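Local coordinates for saframycin Mx1 synthetase B (Legionella pneumophila subsp. pneumophila, PDB 3KXW), which belongs to the AMP-binding (ANL) superfamily of two-domain proteins and is modelled with 5'-O-[(S)-(dodecanoyloxy)(hydroxy)phosphoryl]adenosine in a pocket, at residues A123-I126 / K127-T130; R511-D514 / D515-D519. All coordinates share one frame; numbering follows the deposited sequence.

Both contacts illustrate how side chains a few residues apart shape a helix and its ends. Contact 1 spans the short helix 123-129 and its C-terminal end within the AMP-binding enzyme range, whereas contact 2 caps the start of helix 515-533 in the Disco-interacting protein 2-like range near the C-terminus. Their centres lie about 38 Å apart and their nearest atoms about 24 Å, so they do not touch. Both are surface features, their centres about 26 and 32 Å from the centre of the chain. The ligand pocket is built from residues between 199 and 456, and neither contact supplies any of them.

Contact 1: residues A123-I126 / K127-T130; sequences ADHI and KKFT
His125 and Phe129, one helical turn apart, form a T-shaped (edge-to-face) aromatic pair at the C-terminal end of the short helix 123-129. The two side chains run side by side, yet their rings are turned 67° against each other with centroids 5.0 Å apart. Phe129 supplies the edge: its CE1 comes down over the centre of the imidazole, 3.7 Å from His125 CD2. This is the tight side of the turn, and the fold closes it further with Pro97 against His125 and with Pro98 and Phe140 against Phe129. Next to it, Ile126 packs on Pro138 and on Ala147 of strand 143-147, which joins the helix to the neighbouring sheet.

The solvent side is looser. Asp124, Lys127 and Lys128 are exposed, and Lys127 bends back so that its NZ stays 4.1 Å from Ile126 CG1. Lys128 runs straight, its CG placed opposite the backbone N (chi1 176°), which lays that methylene over the centre of one face of Phe129 while the ammonium end leads away.

Through the backbone, Phe129 N donates to His125 O at 2.7 Å, and the weak bond from Lys127 N to Ala123 O is stretched to 3.4 Å. Thr130 is the first residue to leave the helical conformation. Consistent with the helix ending here, Thr130 N reaches Ile126 O at 3.1 Å but approaches from above the carbonyl plane, 46° out of it.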
ATOM      1  N   ALA A 123      11.364   0.896 -22.756  1.00 21.72           N
ATOM      2  CA  ALA A 123      11.359   1.480 -24.099  1.00 24.62           C
ATOM      3  C   ALA A 123       9.961   1.825 -24.606  1.00 24.72           C
ATOM      4  O   ALA A 123       9.745   2.902 -25.158  1.00 26.63           O
ATOM      5  CB  ALA A 123      12.094   0.569 -25.095  1.00 23.52           C
ATOM      6  N   ASP A 124       9.015   0.919 -24.408  1.00 26.13           N
ATOM      7  CA  ASP A 124       7.623   1.174 -24.770  1.00 26.62           C
ATOM      8  C   ASP A 124       7.127   2.475 -24.167  1.00 28.82           C
ATOM      9  O   ASP A 124       6.321   3.185 -24.777  1.00 28.99           O
ATOM     10  CB  ASP A 124       6.715   0.023 -24.314  1.00 27.17           C
ATOM     11  CG  ASP A 124       6.799  -1.191 -25.238  1.00 34.27           C
ATOM     12  OD1 ASP A 124       7.462  -1.092 -26.301  1.00 33.42           O
ATOM     13  OD2 ASP A 124       6.196  -2.239 -24.911  1.00 35.93           O
ATOM     14  N   HIS A 125       7.595   2.787 -22.962  1.00 26.63           N
ATOM     15  CA  HIS A 125       7.060   3.944 -22.251  1.00 26.82           C
ATOM     16  C   HIS A 125       7.710   5.252 -22.681  1.00 26.67           C
ATOM     17  O   HIS A 125       7.088   6.309 -22.581  1.00 26.58           O
ATOM     18  CB  HIS A 125       7.126   3.751 -20.735  1.00 24.03           C
ATOM     19  CG  HIS A 125       5.978   2.969 -20.172  1.00 23.26           C
ATOM     20  ND1 HIS A 125       5.924   2.587 -18.851  1.00 21.48           N
ATOM     21  CD2 HIS A 125       4.846   2.493 -20.746  1.00 26.13           C
ATOM     22  CE1 HIS A 125       4.806   1.920 -18.629  1.00 22.88           C
ATOM     23  NE2 HIS A 125       4.135   1.845 -19.764  1.00 24.94           N
ATOM     24  N   ILE A 126       8.947   5.193 -23.175  1.00 25.72           N
ATOM     25  CA  ILE A 126       9.536   6.409 -23.704  1.00 28.63           C
ATOM     26  C   ILE A 126       8.727   6.846 -24.939  1.00 31.95           C
ATOM     27  O   ILE A 126       8.576   8.035 -25.200  1.00 31.88           O
ATOM     28  CB  ILE A 126      11.065   6.326 -24.000  1.00 31.30           C
ATOM     29  CG1 ILE A 126      11.350   6.405 -25.483  1.00 30.98           C
ATOM     30  CG2 ILE A 126      11.747   5.155 -23.328  1.00 29.16           C
ATOM     31  CD1 ILE A 126      11.901   7.707 -25.846  1.00 33.80           C
ATOM     32  N   LYS A 127       8.171   5.882 -25.671  1.00 30.02           N
ATOM     33  CA  LYS A 127       7.286   6.223 -26.784  1.00 33.60           C
ATOM     34  C   LYS A 127       5.937   6.780 -26.318  1.00 30.99           C
ATOM     35  O   LYS A 127       5.450   7.777 -26.842  1.00 31.42           O
ATOM     36  CB  LYS A 127       7.099   5.028 -27.717  1.00 34.37           C
ATOM     37  CG  LYS A 127       7.990   5.112 -28.928  1.00 39.54           C
ATOM     38  CD  LYS A 127       8.808   3.851 -29.131  1.00 44.23           C
ATOM     39  CE  LYS A 127      10.063   4.196 -29.929  1.00 45.20           C
ATOM     40  NZ  LYS A 127      10.676   5.465 -29.400  1.00 46.18           N
ATOM     41  N   LYS A 128       5.350   6.144 -25.319  1.00 29.51           N
ATOM     42  CA  LYS A 128       4.049   6.557 -24.831  1.00 30.74           C
ATOM     43  C   LYS A 128       4.087   7.855 -24.034  1.00 32.30           C
ATOM     44  O   LYS A 128       3.161   8.660 -24.130  1.00 35.13           O
ATOM     45  CB  LYS A 128       3.414   5.453 -23.984  1.00 30.50           C
ATOM     46  CG  LYS A 128       2.103   5.865 -23.370  1.00 32.66           C
ATOM     47  CD  LYS A 128       1.426   4.739 -22.615  1.00 35.49           C
ATOM     48  CE  LYS A 128       0.100   5.244 -22.022  1.00 36.27           C
ATOM     49  NZ  LYS A 128      -0.697   4.154 -21.395  1.00 38.35           N
ATOM     50  N   PHE A 129       5.143   8.076 -23.254  1.00 29.29           N
ATOM     51  CA  PHE A 129       5.152   9.231 -22.352  1.00 32.08           C
ATOM     52  C   PHE A 129       6.082  10.372 -22.713  1.00 32.31           C
ATOM     53  O   PHE A 129       6.062  11.405 -22.052  1.00 32.62           O
ATOM     54  CB  PHE A 129       5.386   8.801 -20.891  1.00 28.00           C
ATOM     55  CG  PHE A 129       4.317   7.899 -20.363  1.00 28.88           C
ATOM     56  CD1 PHE A 129       4.607   6.602 -19.988  1.00 27.37           C
ATOM     57  CD2 PHE A 129       3.011   8.340 -20.268  1.00 29.69           C
ATOM     58  CE1 PHE A 129       3.619   5.773 -19.514  1.00 27.52           C
ATOM     59  CE2 PHE A 129       2.021   7.514 -19.793  1.00 30.79           C
ATOM     60  CZ  PHE A 129       2.324   6.230 -19.415  1.00 28.65           C
ATOM     61  N   THR A 130       6.907  10.211 -23.739  1.00 32.53           N
ATOM     62  CA  THR A 130       7.753  11.335 -24.136  1.00 34.57           C
ATOM     63  C   THR A 130       7.487  11.751 -25.584  1.00 37.05           C
ATOM     64  O   THR A 130       6.619  11.176 -26.245  1.00 36.59           O
ATOM     65  CB  THR A 130       9.244  11.068 -23.908  1.00 32.72           C
ATOM     66  OG1 THR A 130       9.739  10.162 -24.903  1.00 32.98           O
ATOM     67  CG2 THR A 130       9.470  10.488 -22.515  1.00 29.97           C
TER

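Contact 2: residues R511-D514 / D515-D519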
ATOM      1  N   ARG A 511     -32.088   0.624 -17.329  1.00 19.52           N
ATOM      2  CA  ARG A 511     -32.478   0.268 -15.961  1.00 20.25           C
ATOM      3  C   ARG A 511     -32.830  -1.202 -15.801  1.00 20.85           C
ATOM      4  O   ARG A 511     -33.026  -1.682 -14.680  1.00 21.35           O
ATOM      5  CB  ARG A 511     -33.647   1.142 -15.486  1.00 22.23           C
ATOM      6  CG  ARG A 511     -35.006   0.803 -16.115  1.00 24.03           C
ATOM      7  CD  ARG A 511     -36.049   1.844 -15.729  1.00 28.83           C
ATOM      8  NE  ARG A 511     -37.393   1.469 -16.167  1.00 31.38           N
ATOM      9  CZ  ARG A 511     -38.107   0.490 -15.614  1.00 36.10           C
ATOM     10  NH1 ARG A 511     -37.596  -0.217 -14.616  1.00 36.76           N
ATOM     11  NH2 ARG A 511     -39.332   0.211 -16.056  1.00 37.47           N
ATOM     12  N   PHE A 512     -32.913  -1.908 -16.919  1.00 19.91           N
ATOM     13  CA  PHE A 512     -33.110  -3.351 -16.897  1.00 21.37           C
ATOM     14  C   PHE A 512     -31.797  -4.110 -16.971  1.00 18.52           C
ATOM     15  O   PHE A 512     -31.808  -5.322 -17.144  1.00 19.98           O
ATOM     16  CB  PHE A 512     -33.997  -3.771 -18.070  1.00 20.08           C
ATOM     17  CG  PHE A 512     -35.270  -3.001 -18.138  1.00 22.70           C
ATOM     18  CD1 PHE A 512     -36.314  -3.301 -17.281  1.00 25.10           C
ATOM     19  CD2 PHE A 512     -35.411  -1.952 -19.040  1.00 22.75           C
ATOM     20  CE1 PHE A 512     -37.503  -2.581 -17.333  1.00 29.26           C
ATOM     21  CE2 PHE A 512     -36.595  -1.217 -19.096  1.00 25.17           C
ATOM     22  CZ  PHE A 512     -37.640  -1.538 -18.241  1.00 29.10           C
HETATM   23  N   MSE A 513     -30.673  -3.411 -16.829  1.00 18.87           N
HETATM   24  CA  MSE A 513     -29.360  -4.065 -16.917  1.00 19.13           C
HETATM   25  C   MSE A 513     -29.377  -5.398 -16.184  1.00 19.97           C
HETATM   26  O   MSE A 513     -29.736  -5.450 -15.012  1.00 19.75           O
HETATM   27  CB  MSE A 513     -28.260  -3.163 -16.336  1.00 20.00           C
HETATM   28  CG  MSE A 513     -26.856  -3.734 -16.474  1.00 17.90           C
HETATM   29 SE   MSE A 513     -25.612  -2.465 -15.710  1.00 31.14          SE
HETATM   30  CE  MSE A 513     -25.806  -0.960 -16.980  1.00 16.05           C
ATOM     31  N   ASP A 514     -29.025  -6.475 -16.880  1.00 20.31           N
ATOM     32  CA  ASP A 514     -29.131  -7.822 -16.300  1.00 20.50           C
ATOM     33  C   ASP A 514     -28.058  -8.083 -15.243  1.00 19.85           C
ATOM     34  O   ASP A 514     -27.102  -7.304 -15.120  1.00 20.33           O
ATOM     35  CB  ASP A 514     -29.152  -8.915 -17.380  1.00 19.93           C
ATOM     36  CG  ASP A 514     -27.888  -8.937 -18.243  1.00 22.28           C
ATOM     37  OD1 ASP A 514     -26.766  -9.004 -17.688  1.00 19.09           O
ATOM     38  OD2 ASP A 514     -28.029  -8.912 -19.493  1.00 22.35           O
ATOM     39  N   ASP A 515     -28.215  -9.155 -14.463  1.00 21.78           N
ATOM     40  CA  ASP A 515     -27.326  -9.363 -13.302  1.00 23.22           C
ATOM     41  C   ASP A 515     -25.861  -9.523 -13.671  1.00 22.62           C
ATOM     42  O   ASP A 515     -24.983  -9.038 -12.963  1.00 22.59           O
ATOM     43  CB  ASP A 515     -27.762 -10.559 -12.450  1.00 24.11           C
ATOM     44  CG  ASP A 515     -29.054 -10.302 -11.702  1.00 29.63           C
ATOM     45  OD1 ASP A 515     -29.460  -9.119 -11.581  1.00 30.21           O
ATOM     46  OD2 ASP A 515     -29.668 -11.286 -11.249  1.00 28.59           O
ATOM     47  N   VAL A 516     -25.585 -10.197 -14.780  1.00 21.33           N
ATOM     48  CA  VAL A 516     -24.203 -10.334 -15.202  1.00 22.10           C
ATOM     49  C   VAL A 516     -23.580  -8.992 -15.577  1.00 20.27           C
ATOM     50  O   VAL A 516     -22.433  -8.702 -15.196  1.00 19.03           O
ATOM     51  CB  VAL A 516     -24.059 -11.342 -16.363  1.00 24.68           C
ATOM     52  CG1 VAL A 516     -22.637 -11.295 -16.942  1.00 24.73           C
ATOM     53  CG2 VAL A 516     -24.440 -12.755 -15.892  1.00 23.85           C
ATOM     54  N   ALA A 517     -24.324  -8.173 -16.315  1.00 18.48           N
ATOM     55  CA  ALA A 517     -23.807  -6.874 -16.744  1.00 20.05           C
ATOM     56  C   ALA A 517     -23.565  -5.991 -15.519  1.00 19.12           C
ATOM     57  O   ALA A 517     -22.570  -5.260 -15.449  1.00 19.79           O
ATOM     58  CB  ALA A 517     -24.763  -6.209 -17.738  1.00 19.02           C
ATOM     59  N   GLN A 518     -24.471  -6.076 -14.551  1.00 17.91           N
ATOM     60  CA  GLN A 518     -24.326  -5.326 -13.315  1.00 19.45           C
ATOM     61  C   GLN A 518     -23.029  -5.724 -12.614  1.00 19.53           C
ATOM     62  O   GLN A 518     -22.207  -4.879 -12.275  1.00 17.16           O
ATOM     63  CB  GLN A 518     -25.517  -5.573 -12.388  1.00 19.54           C
ATOM     64  CG  GLN A 518     -26.812  -4.888 -12.833  1.00 19.60           C
ATOM     65  CD  GLN A 518     -27.956  -5.144 -11.862  1.00 25.70           C
ATOM     66  OE1 GLN A 518     -27.747  -5.685 -10.780  1.00 25.38           O
ATOM     67  NE2 GLN A 518     -29.166  -4.751 -12.243  1.00 25.76           N
ATOM     68  N   ASP A 519     -22.848  -7.023 -12.412  1.00 18.54           N
ATOM     69  CA  ASP A 519     -21.624  -7.522 -11.802  1.00 20.20           C
ATOM     70  C   ASP A 519     -20.363  -7.048 -12.498  1.00 20.36           C
ATOM     71  O   ASP A 519     -19.419  -6.608 -11.834  1.00 20.30           O
ATOM     72  CB  ASP A 519     -21.660  -9.047 -11.709  1.00 23.07           C
ATOM     73  CG  ASP A 519     -22.598  -9.528 -10.620  1.00 26.10           C
ATOM     74  OD1 ASP A 519     -23.164  -8.672  -9.904  1.00 30.30           O
ATOM     75  OD2 ASP A 519     -22.773 -10.755 -10.460  1.00 30.36           O
TER
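Asp514 carries its CG between its own backbone N and carbonyl carbon (chi1 61°), a rotation that turns the carboxylate back toward the first turn of the helix, so that OD1 faces Ala517 N. Asp514 is the N-cap residue of helix 515-533, and this is its capping bond, 2.9 Å from Ala517 N to Asp514 OD1, 161° at the hydrogen and nearly head-on to OD1. A carboxylate placed here would be expected to interact favourably with the positive end of the helix dipole. The same residue begins the i to i+4 backbone bonding of the helix, its O accepting from Gln518 N at 3.0 Å.

Just before the cap, Met513, present as selenomethionine, extends with CG opposite the backbone N (chi1 -176°) and then bends at its last torsion. Its CG presses against Ala517 CB at 3.5 Å, tighter than usual for two carbons, and lies 3.8 Å from Gln518 CG. The selenium settles alongside Gln518, with SE 3.9 Å from its CA. Met513 and Gln518 thus span the positions of a hydrophobic staple, although the partner in the helix is the aliphatic part of a glutamine. The amide of that glutamine adds a weak bond, NE2 to Met513 O at 2.9 Å.

The cap lies at the surface where the loop after strand 499-508 enters helix 515-533. That helix leads on to strand 539-544, parallel and adjacent to 499-508, so the contact begins the helical arm of a beta-alpha-beta crossover.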